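PDB 6O2K: centromeric protein-C, isoform A from Drosophila melanogaster, which probably acts as an adaptor between centromeric chromatin and other proteins at the kinetochore, this chain being its dimeric cupin domain. Local coordinates for residues 49-54 against 73-78; 68-73 against 132-137; 86-91 against 114-119; 93-98 against 128-133. All blocks are in the same frame, centred on the assembly; numbering follows the deposited sequence. Where two conformers were deposited one is given.

Overall arrangement
Two antiparallel sheets face each other in this cupin fold, and the four contacts tie their strands together. After helix 6-19 the chain reaches strand 51-55, and contact 1 closes the first loop by setting 49-54 against 73-78, from one sheet to the other. Contact 2 opens within that loop, at 68-73, and closes only at 132-137, so the two cross; it pairs strands 64-69 and 135-141. Contact 3 (86-91 with 114-119) lies wholly within the span of contact 2 and reaches the dimer interface. Contact 4 (93-98 with 128-133) crosses contact 3, pairs strands of the four-stranded sheet, and ends on the stretch where contact 2 closes.

Contact 1: residues 49-54 against 73-78; sequences DGIDYA and QKRSMK
An R75 chain extended to NE, with CG anti to the backbone N (chi1 -176°), meets Y53, whose CG stands anti to its carbonyl carbon. R75 NE donates to Y53 OH at 2.9 Å. The planes of ring and guanidinium stand 69° apart; NE meets the ring at its edge, and the hydroxyl lies close to the guanidinium plane. The Y53 ring rests one face on I51 CG2, while I51 CD1 lies against the aliphatic part of the arginine, 3.5 Å from R75 CG. An alanine at R75 would probably leave the Y53 hydroxyl without this donor and open a gap beside I51 CD1, where CG had been. At the other end Q73 NE2 donates to G50 O, at 2.4 Å too short to be taken at face value. On the exposed side a water accepts from K78 NZ at 2.8 Å and lies doubtfully close to D49 OD2; D49 OD2 and K78 NZ themselves stay 4.5 Å apart. R75 NH1 also bonds the hydroxyl of Y125. With axes 9.2 Å apart and directions 85° apart, strands 51-54 and 74-78 pack as members of two facing sheets, as in the jelly-roll barrel of a cupin.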
# COMPACT_ATOMS: atom_id res chain seq x y z
N ASP B 49 -20.19 8.91 7.02
CA ASP B 49 -20.53 8.33 8.32
C ASP B 49 -19.41 8.55 9.33
O ASP B 49 -19.10 7.69 10.15
CB ASP B 49 -20.87 6.84 8.18
CG ASP B 49 -22.30 6.62 7.74
OD1 ASP B 49 -23.11 7.53 7.97
OD2 ASP B 49 -22.60 5.55 7.17
N GLY B 50 -18.79 9.71 9.24
CA GLY B 50 -17.75 10.11 10.17
C GLY B 50 -16.37 9.53 9.90
O GLY B 50 -15.45 9.83 10.67
N ILE B 51 -16.20 8.72 8.86
CA ILE B 51 -14.90 8.15 8.53
C ILE B 51 -14.37 8.85 7.29
O ILE B 51 -15.12 9.07 6.33
CB ILE B 51 -14.99 6.63 8.29
CG1 ILE B 51 -15.39 5.93 9.58
CG2 ILE B 51 -13.66 6.09 7.78
CD1 ILE B 51 -16.24 4.76 9.34
N ASP B 52 -13.07 9.20 7.29
CA ASP B 52 -12.50 9.90 6.15
C ASP B 52 -11.98 8.86 5.15
O ASP B 52 -11.25 7.94 5.53
CB ASP B 52 -11.37 10.84 6.60
CG ASP B 52 -11.89 12.14 7.23
OD1 ASP B 52 -11.15 12.77 8.03
OD2 ASP B 52 -13.04 12.54 6.92
N TYR B 53 -12.36 9.00 3.87
CA TYR B 53 -11.91 8.10 2.81
C TYR B 53 -11.21 8.89 1.71
O TYR B 53 -11.66 9.98 1.35
CB TYR B 53 -13.09 7.34 2.17
CG TYR B 53 -13.85 6.46 3.11
CD1 TYR B 53 -14.95 6.95 3.81
CD2 TYR B 53 -13.50 5.12 3.29
CE1 TYR B 53 -15.67 6.14 4.67
CE2 TYR B 53 -14.21 4.30 4.15
CZ TYR B 53 -15.29 4.81 4.84
OH TYR B 53 -16.01 4.02 5.70
N ALA B 54 -10.14 8.33 1.15
CA ALA B 54 -9.54 8.94 -0.03
C ALA B 54 -9.06 7.84 -0.97
O ALA B 54 -8.23 7.02 -0.58
CB ALA B 54 -8.39 9.88 0.35
N GLN B 73 -12.46 5.42 16.79
CA GLN B 73 -13.63 5.43 15.93
C GLN B 73 -13.92 4.04 15.37
O GLN B 73 -13.01 3.26 15.08
CB GLN B 73 -13.43 6.43 14.79
CG GLN B 73 -14.68 6.65 13.97
CD GLN B 73 -14.52 7.76 12.97
OE1 GLN B 73 -13.41 8.05 12.51
NE2 GLN B 73 -15.63 8.40 12.61
N LYS B 74 -15.21 3.74 15.22
CA LYS B 74 -15.69 2.49 14.64
C LYS B 74 -16.24 2.73 13.25
O LYS B 74 -16.95 3.72 13.01
CB LYS B 74 -16.79 1.86 15.49
CG LYS B 74 -16.48 1.62 16.95
CD LYS B 74 -17.73 1.08 17.66
CE LYS B 74 -17.43 0.54 19.05
NZ LYS B 74 -18.66 0.10 19.75
N ARG B 75 -15.93 1.82 12.33
CA ARG B 75 -16.66 1.68 11.08
C ARG B 75 -17.64 0.53 11.23
O ARG B 75 -17.23 -0.59 11.54
CB ARG B 75 -15.71 1.41 9.91
CG ARG B 75 -16.41 1.35 8.54
CD ARG B 75 -15.37 1.11 7.45
NE ARG B 75 -15.89 1.19 6.08
CZ ARG B 75 -16.04 0.14 5.27
NH1 ARG B 75 -15.76 -1.08 5.70
NH2 ARG B 75 -16.48 0.30 4.03
N SER B 76 -18.92 0.81 11.01
CA SER B 76 -19.92 -0.21 11.28
C SER B 76 -19.79 -1.37 10.30
O SER B 76 -19.18 -1.27 9.24
CB SER B 76 -21.33 0.39 11.24
OG SER B 76 -21.65 0.89 9.95
N MET B 77 -20.38 -2.50 10.70
CA MET B 77 -20.40 -3.73 9.91
C MET B 77 -20.84 -3.50 8.47
O MET B 77 -21.87 -2.87 8.21
CB MET B 77 -21.35 -4.73 10.59
CG MET B 77 -21.36 -6.13 9.99
SD MET B 77 -22.67 -6.33 8.75
CE MET B 77 -24.11 -6.63 9.79
N LYS B 78 -20.05 -4.02 7.53
CA LYS B 78 -20.38 -4.06 6.11
C LYS B 78 -20.20 -5.48 5.59
O LYS B 78 -19.37 -6.24 6.11
CB LYS B 78 -19.47 -3.13 5.28
CG LYS B 78 -19.30 -1.73 5.83
CD LYS B 78 -20.56 -0.90 5.64
CE LYS B 78 -20.32 0.55 6.08
NZ LYS B 78 -21.53 1.38 5.93
O HOH W 1 -21.57 3.47 7.83
O HOH W 2 -12.28 9.63 10.51

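Contact 2: residues 68-73 against 132-137; sequences RFKPYQ and DKVSVL
The backbone N of F69 donates to S135 O at 2.9 Å, nearly straight, with 172° at the hydrogen. The return bond, S135 N to F69 O, measures 3.1 Å and is more bent. F69 O also receives the CA-H of V134, with CA 3.2 Å away, so an N-H and a C-H converge on one carbonyl. The two N-H bonds make F69 and S135 an antiparallel hydrogen-bonded pair; R68 and V136 form the adjoining non-hydrogen-bonded pair. V134 CG1, anti to its backbone N (chi1 169°), comes 3.6 Å from R68 CG and 3.4 Å from F69 O. An alanine at V134 would probably leave the R68 methylene without this methyl neighbour, opening a gap beside the F69 carbonyl. Beyond the strand, a type II turn from K70 to Q73 is closed by Q73 N to K70 O, with K70 N also bonding Q73 OE1. It carries Y72 to D132: D132 N lies 3.8 Å above one ring face, toward the rim, and D132 CB is 3.7 Å from Y72 CE2. The carboxylate plane is 9° from that of the ring. Outward, the R68 guanidinium bonds W17 O and L18 O at the end of helix 6-19 and makes a salt bridge to D52 of strand 51-55. Inward, the F69 ring packs edge-to-face with F94 of strand 93-99 and touches I127 of strand 124-129.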
# COMPACT_ATOMS: atom_id res chain seq x y z
N ARG B 68 -9.15 6.81 7.04
CA ARG B 68 -8.61 7.56 8.16
C ARG B 68 -9.63 7.52 9.28
O ARG B 68 -10.79 7.95 9.10
CB ARG B 68 -8.30 9.01 7.76
CG ARG B 68 -7.77 9.87 8.89
CD ARG B 68 -8.02 11.35 8.63
NE ARG B 68 -7.01 11.91 7.74
CZ ARG B 68 -7.21 12.96 6.94
NH1 ARG B 68 -6.23 13.40 6.18
NH2 ARG B 68 -8.39 13.56 6.90
N PHE B 69 -9.21 6.98 10.43
CA PHE B 69 -10.05 6.77 11.59
C PHE B 69 -9.63 7.73 12.70
O PHE B 69 -8.45 7.80 13.05
CB PHE B 69 -9.95 5.35 12.14
CG PHE B 69 -10.70 4.31 11.35
CD1 PHE B 69 -10.28 3.96 10.08
CD2 PHE B 69 -11.79 3.66 11.91
CE1 PHE B 69 -10.94 2.97 9.36
CE2 PHE B 69 -12.47 2.67 11.20
CZ PHE B 69 -12.05 2.34 9.91
N LYS B 70 -10.62 8.39 13.27
CA LYS B 70 -10.43 9.20 14.44
C LYS B 70 -10.12 8.30 15.63
O LYS B 70 -10.33 7.09 15.57
CB LYS B 70 -11.69 10.01 14.69
CG LYS B 70 -11.99 10.91 13.56
CD LYS B 70 -10.84 11.85 13.54
CE LYS B 70 -11.08 12.87 12.47
NZ LYS B 70 -9.91 13.75 12.47
N PRO B 71 -9.63 8.86 16.74
CA PRO B 71 -9.32 8.01 17.90
C PRO B 71 -10.51 7.16 18.32
O PRO B 71 -11.61 7.66 18.52
CB PRO B 71 -8.95 9.02 18.99
CG PRO B 71 -8.43 10.18 18.26
CD PRO B 71 -9.19 10.25 16.95
N TYR B 72 -10.28 5.85 18.42
CA TYR B 72 -11.26 4.85 18.85
C TYR B 72 -12.49 4.79 17.96
O TYR B 72 -13.50 4.18 18.35
CB TYR B 72 -11.69 5.08 20.30
CG TYR B 72 -10.60 4.93 21.33
CD1 TYR B 72 -9.84 3.77 21.39
CD2 TYR B 72 -10.34 5.94 22.25
CE1 TYR B 72 -8.84 3.62 22.34
CE2 TYR B 72 -9.35 5.80 23.20
CZ TYR B 72 -8.60 4.63 23.24
OH TYR B 72 -7.61 4.49 24.18
N GLN B 73 -12.46 5.42 16.79
CA GLN B 73 -13.63 5.43 15.93
C GLN B 73 -13.92 4.04 15.37
O GLN B 73 -13.01 3.26 15.08
CB GLN B 73 -13.43 6.43 14.79
CG GLN B 73 -14.68 6.65 13.97
CD GLN B 73 -14.52 7.76 12.97
OE1 GLN B 73 -13.41 8.05 12.51
NE2 GLN B 73 -15.63 8.40 12.61
N ASP B 132 -5.85 5.78 20.90
CA ASP B 132 -6.30 7.15 21.12
C ASP B 132 -5.60 8.15 20.20
O ASP B 132 -5.37 9.31 20.57
CB ASP B 132 -6.10 7.51 22.60
CG ASP B 132 -6.70 8.86 22.98
OD1 ASP B 132 -6.32 9.39 24.04
OD2 ASP B 132 -7.55 9.38 22.22
N LYS B 133 -5.23 7.71 19.00
CA LYS B 133 -4.67 8.56 17.96
C LYS B 133 -5.32 8.20 16.64
O LYS B 133 -5.92 7.13 16.48
CB LYS B 133 -3.15 8.39 17.84
CG LYS B 133 -2.36 8.57 19.12
CD LYS B 133 -0.97 7.95 19.00
CE LYS B 133 -0.47 7.97 17.56
NZ LYS B 133 0.31 9.20 17.26
N VAL B 134 -5.19 9.10 15.66
CA VAL B 134 -5.69 8.80 14.33
C VAL B 134 -4.91 7.62 13.77
O VAL B 134 -3.67 7.60 13.80
CB VAL B 134 -5.57 10.02 13.42
CG1 VAL B 134 -5.84 9.63 11.97
CG2 VAL B 134 -6.54 11.10 13.85
N SER B 135 -5.63 6.61 13.28
CA SER B 135 -4.99 5.49 12.59
C SER B 135 -5.45 5.47 11.14
O SER B 135 -6.50 6.01 10.79
CB SER B 135 -5.32 4.13 13.25
OG SER B 135 -4.88 4.08 14.59
N VAL B 136 -4.64 4.83 10.29
CA VAL B 136 -4.86 4.86 8.85
C VAL B 136 -4.65 3.46 8.30
O VAL B 136 -3.64 2.81 8.59
CB VAL B 136 -3.89 5.83 8.16
CG1 VAL B 136 -4.10 5.83 6.66
CG2 VAL B 136 -4.04 7.24 8.73
N LEU B 137 -5.59 3.00 7.47
CA LEU B 137 -5.38 1.74 6.76
C LEU B 137 -5.58 1.93 5.27
O LEU B 137 -6.31 2.81 4.82
CB LEU B 137 -6.29 0.60 7.27
CG LEU B 137 -7.81 0.62 7.13
CD1 LEU B 137 -8.25 0.28 5.71
CD2 LEU B 137 -8.41 -0.37 8.11

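Contact 3: residues 86-91 against 114-119; sequences KLLVQF and GDMIEI
L87 and I117 exchange backbone hydrogen bonds, L87 N giving to I117 O and I117 N to L87 O, both at 2.9 Å. This makes them a hydrogen-bonded antiparallel pair, flanked by the non-hydrogen-bonded pairs K86-E118 and L88-M116. V89 N reaches D115 O at 3.0 Å, and G114 N closes the series on V89 O. G114 has a positive phi of 85°, where a CB would press on the preceding carbonyl. Weaker CA-H contacts fill in between; the shortest places M116 CA 3.1 Å from L87 O.

Strand 116-119 is the outermost strand of its sheet within the chain, yet M116 and I117 pair with an antiparallel strand of the second subunit, continuing the sheet across the dimer interface of this cupin domain. Beyond V89 the chain turns at Q90, where Q90 and F91 both face V136 in a classic beta bulge.

Apolar contacts fall on both faces of the sheet. L87 and I117 lie side by side, L87 CB being 3.8 Å from I117 CG2, on the face turned to I127 and L111. On the other face L88 CD1, in one of its two deposited conformers, meets M116 CB at 3.8 Å, and M116 SD, turned by a chi2 of -96°, lies 4.0 Å from K86 CB.

Charge plays a lesser part. K86 and E118 point the same way, but K86 NZ stays 4.4 Å from E118 OE2, longer than a salt bridge. E118 OE1 instead accepts from K59 N of the second subunit, and D115 OD1 from A40 N of that subunit.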
# COMPACT_ATOMS: atom_id res chain seq x y z
N LYS B 86 -8.45 -6.32 0.72
CA LYS B 86 -7.37 -6.49 1.68
C LYS B 86 -7.24 -5.20 2.47
O LYS B 86 -7.26 -4.11 1.88
CB LYS B 86 -6.05 -6.82 0.97
CG LYS B 86 -6.11 -8.08 0.13
CD LYS B 86 -4.78 -8.46 -0.50
CE LYS B 86 -4.97 -9.67 -1.43
NZ LYS B 86 -5.86 -9.38 -2.59
N LEU B 87 -7.13 -5.31 3.78
CA LEU B 87 -6.91 -4.16 4.65
C LEU B 87 -5.47 -4.22 5.16
O LEU B 87 -5.08 -5.19 5.81
CB LEU B 87 -7.91 -4.14 5.80
CG LEU B 87 -9.40 -4.16 5.43
CD1 LEU B 87 -10.27 -4.31 6.68
CD2 LEU B 87 -9.79 -2.89 4.67
N LEU B 88 -4.70 -3.17 4.88
CA LEU B 88 -3.28 -3.13 5.20
C LEU B 88 -3.00 -1.88 6.02
O LEU B 88 -3.18 -0.76 5.52
CB LEU B 88 -2.45 -3.13 3.91
CG LEU B 88 -0.93 -2.98 4.01
CD1 LEU B 88 -0.33 -4.12 4.82
CD2 LEU B 88 -0.35 -2.96 2.61
N VAL B 89 -2.54 -2.06 7.25
CA VAL B 89 -2.40 -0.94 8.18
C VAL B 89 -1.21 -0.07 7.77
O VAL B 89 -0.08 -0.55 7.62
CB VAL B 89 -2.25 -1.44 9.62
CG1 VAL B 89 -2.02 -0.28 10.57
CG2 VAL B 89 -3.52 -2.19 10.03
N GLN B 90 -1.48 1.22 7.57
CA GLN B 90 -0.47 2.22 7.23
C GLN B 90 0.06 2.94 8.45
O GLN B 90 1.23 3.35 8.47
CB GLN B 90 -1.04 3.25 6.26
CG GLN B 90 -1.51 2.65 4.96
CD GLN B 90 -0.33 2.18 4.14
OE1 GLN B 90 0.52 2.97 3.76
NE2 GLN B 90 -0.27 0.88 3.89
N PHE B 91 -0.79 3.13 9.46
CA PHE B 91 -0.33 3.77 10.69
C PHE B 91 -1.31 3.41 11.79
O PHE B 91 -2.52 3.39 11.57
CB PHE B 91 -0.24 5.30 10.54
CG PHE B 91 0.35 5.99 11.75
CD1 PHE B 91 -0.46 6.43 12.78
CD2 PHE B 91 1.72 6.18 11.85
CE1 PHE B 91 0.09 7.05 13.90
CE2 PHE B 91 2.28 6.81 12.96
CZ PHE B 91 1.47 7.25 13.98
N GLY B 114 1.75 -2.40 8.96
CA GLY B 114 2.26 -3.38 8.03
C GLY B 114 1.53 -4.70 8.03
O GLY B 114 1.79 -5.54 7.14
N ASP B 115 0.62 -4.93 8.98
CA ASP B 115 -0.19 -6.14 8.98
C ASP B 115 -1.34 -6.00 7.99
O ASP B 115 -1.85 -4.90 7.75
CB ASP B 115 -0.76 -6.43 10.38
CG ASP B 115 0.30 -6.71 11.41
OD1 ASP B 115 1.48 -6.92 11.04
OD2 ASP B 115 -0.05 -6.72 12.61
N MET B 116 -1.76 -7.13 7.43
CA MET B 116 -2.83 -7.18 6.44
C MET B 116 -3.84 -8.28 6.79
O MET B 116 -3.49 -9.31 7.37
CB MET B 116 -2.25 -7.44 5.03
CG MET B 116 -3.28 -7.39 3.91
SD MET B 116 -3.86 -9.06 3.53
CE MET B 116 -2.36 -9.72 2.86
N ILE B 117 -5.10 -8.04 6.43
CA ILE B 117 -6.12 -9.07 6.50
C ILE B 117 -6.85 -9.14 5.16
O ILE B 117 -7.12 -8.11 4.53
CB ILE B 117 -7.11 -8.83 7.66
CG1 ILE B 117 -8.03 -10.05 7.85
CG2 ILE B 117 -7.94 -7.56 7.43
CD1 ILE B 117 -8.87 -9.98 9.14
N GLU B 118 -7.15 -10.36 4.72
CA GLU B 118 -7.89 -10.63 3.50
C GLU B 118 -9.35 -10.84 3.87
O GLU B 118 -9.66 -11.67 4.74
CB GLU B 118 -7.31 -11.88 2.81
CG GLU B 118 -7.57 -12.01 1.32
CD GLU B 118 -6.67 -13.08 0.65
OE1 GLU B 118 -5.96 -13.82 1.36
OE2 GLU B 118 -6.67 -13.16 -0.59
N ILE B 119 -10.25 -10.07 3.26
CA ILE B 119 -11.69 -10.14 3.46
C ILE B 119 -12.28 -10.76 2.20
O ILE B 119 -12.29 -10.13 1.13
CB ILE B 119 -12.30 -8.74 3.70
CG1 ILE B 119 -11.53 -7.96 4.78
CG2 ILE B 119 -13.81 -8.83 4.02
CD1 ILE B 119 -11.82 -8.37 6.20

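Contact 4: residues 93-98 against 128-133; sequences EFNVET and QNAIDK
E93 and A130 meet where the strand pairing gives way to a turn. A130 N donates to E93 O at 2.9 Å, nearly straight at the hydrogen although it stands 42° out of the carbonyl plane. N95 and Q128 form the hydrogen-bonded antiparallel pair, N95 N to Q128 O and Q128 N to N95 O. The buried part of the contact holds the F94 ring and the N129 amide, with F94 CD1 3.9 Å from N129 CA. N129, with CG anti to its backbone N (chi1 -170°), turns its amide into the bend: OD1 accepts from I131 N at 3.3 Å in an Asx turn, and ND2 gives to K133 O at 2.7 Å.

The other face of the sheet, by contrast, is partly exposed and bridged by solvent: a water accepts from N95 ND2 and donates to Q128 OE1 at 2.7 Å. Here A130 CB sits between E93 CG and N95 ND2, each 3.9 Å away, and the E93 carboxylate makes a salt bridge to R112; E93 was deposited in two conformers, and both statements hold for one of them.

N129 OD1 also accepts from S135 OG, and ND2 from the same amide reaches K70 O. Gripped through both ends, this buried amide is likely to be held against rotation, joining the turn to the strand ends around it.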
# COMPACT_ATOMS: atom_id res chain seq x y z
N GLU B 93 -3.19 1.16 14.88
CA GLU B 93 -3.61 -0.17 15.29
C GLU B 93 -5.11 -0.30 15.09
O GLU B 93 -5.86 0.66 15.35
CB GLU B 93 -3.24 -0.42 16.76
CG GLU B 93 -3.34 -1.87 17.25
CD GLU B 93 -2.99 -2.01 18.73
OE1 GLU B 93 -2.30 -1.10 19.26
OE2 GLU B 93 -3.40 -3.00 19.37
N PHE B 94 -5.56 -1.47 14.64
CA PHE B 94 -6.97 -1.69 14.36
C PHE B 94 -7.42 -3.02 14.93
O PHE B 94 -6.66 -3.99 14.97
CB PHE B 94 -7.25 -1.67 12.84
CG PHE B 94 -7.18 -0.31 12.22
CD1 PHE B 94 -8.28 0.54 12.26
CD2 PHE B 94 -6.02 0.13 11.58
CE1 PHE B 94 -8.23 1.80 11.68
CE2 PHE B 94 -5.96 1.39 10.99
CZ PHE B 94 -7.06 2.22 11.05
N ASN B 95 -8.68 -3.07 15.35
CA ASN B 95 -9.37 -4.30 15.67
C ASN B 95 -10.37 -4.57 14.56
O ASN B 95 -11.17 -3.69 14.21
CB ASN B 95 -10.09 -4.20 17.02
CG ASN B 95 -9.13 -4.09 18.19
OD1 ASN B 95 -8.00 -4.56 18.13
ND2 ASN B 95 -9.59 -3.47 19.27
N VAL B 96 -10.34 -5.78 14.00
CA VAL B 96 -11.21 -6.17 12.89
C VAL B 96 -12.02 -7.39 13.31
O VAL B 96 -11.44 -8.38 13.78
CB VAL B 96 -10.40 -6.47 11.61
CG1 VAL B 96 -11.34 -6.90 10.47
CG2 VAL B 96 -9.56 -5.24 11.21
N GLU B 97 -13.34 -7.33 13.12
CA GLU B 97 -14.23 -8.45 13.39
C GLU B 97 -14.76 -8.97 12.06
O GLU B 97 -15.26 -8.18 11.25
CB GLU B 97 -15.40 -8.05 14.30
CG GLU B 97 -15.06 -7.05 15.41
CD GLU B 97 -14.09 -7.60 16.45
OE1 GLU B 97 -13.13 -6.88 16.81
OE2 GLU B 97 -14.28 -8.75 16.91
N THR B 98 -14.66 -10.29 11.84
CA THR B 98 -15.10 -10.90 10.59
C THR B 98 -16.01 -12.09 10.85
O THR B 98 -15.80 -12.84 11.80
CB THR B 98 -13.91 -11.38 9.72
OG1 THR B 98 -13.06 -12.24 10.48
CG2 THR B 98 -13.10 -10.19 9.20
N GLN B 128 -12.51 -1.11 14.09
CA GLN B 128 -12.38 -0.06 15.11
C GLN B 128 -10.92 0.31 15.29
O GLN B 128 -10.07 -0.57 15.43
CB GLN B 128 -12.95 -0.50 16.46
CG GLN B 128 -12.90 0.59 17.54
CD GLN B 128 -13.88 0.33 18.69
OE1 GLN B 128 -14.27 -0.81 18.95
NE2 GLN B 128 -14.27 1.40 19.39
N ASN B 129 -10.64 1.61 15.26
CA ASN B 129 -9.35 2.14 15.68
C ASN B 129 -9.08 1.72 17.12
O ASN B 129 -9.87 2.01 18.01
CB ASN B 129 -9.38 3.67 15.57
CG ASN B 129 -8.01 4.31 15.75
OD1 ASN B 129 -7.03 3.65 16.10
ND2 ASN B 129 -7.95 5.62 15.51
N ALA B 130 -7.97 1.03 17.35
CA ALA B 130 -7.69 0.47 18.66
C ALA B 130 -6.99 1.44 19.61
O ALA B 130 -6.79 1.09 20.78
CB ALA B 130 -6.84 -0.79 18.53
N ILE B 131 -6.63 2.65 19.17
CA ILE B 131 -5.81 3.55 19.98
C ILE B 131 -6.39 4.96 19.98
O ILE B 131 -7.24 5.32 19.17
CB ILE B 131 -4.35 3.58 19.51
CG1 ILE B 131 -4.29 3.89 18.02
CG2 ILE B 131 -3.68 2.26 19.82
CD1 ILE B 131 -2.90 4.13 17.50
N ASP B 132 -5.85 5.78 20.90
CA ASP B 132 -6.30 7.15 21.12
C ASP B 132 -5.60 8.15 20.20
O ASP B 132 -5.37 9.31 20.57
CB ASP B 132 -6.10 7.51 22.60
CG ASP B 132 -6.70 8.86 22.98
OD1 ASP B 132 -6.32 9.39 24.04
OD2 ASP B 132 -7.55 9.38 22.22
N LYS B 133 -5.23 7.71 19.00
CA LYS B 133 -4.67 8.56 17.96
C LYS B 133 -5.32 8.20 16.64
O LYS B 133 -5.92 7.13 16.48
CB LYS B 133 -3.15 8.39 17.84
CG LYS B 133 -2.36 8.57 19.12
CD LYS B 133 -0.97 7.95 19.00
CE LYS B 133 -0.47 7.97 17.56
NZ LYS B 133 0.31 9.20 17.26
O HOH W 3 -12.67 -3.04 18.93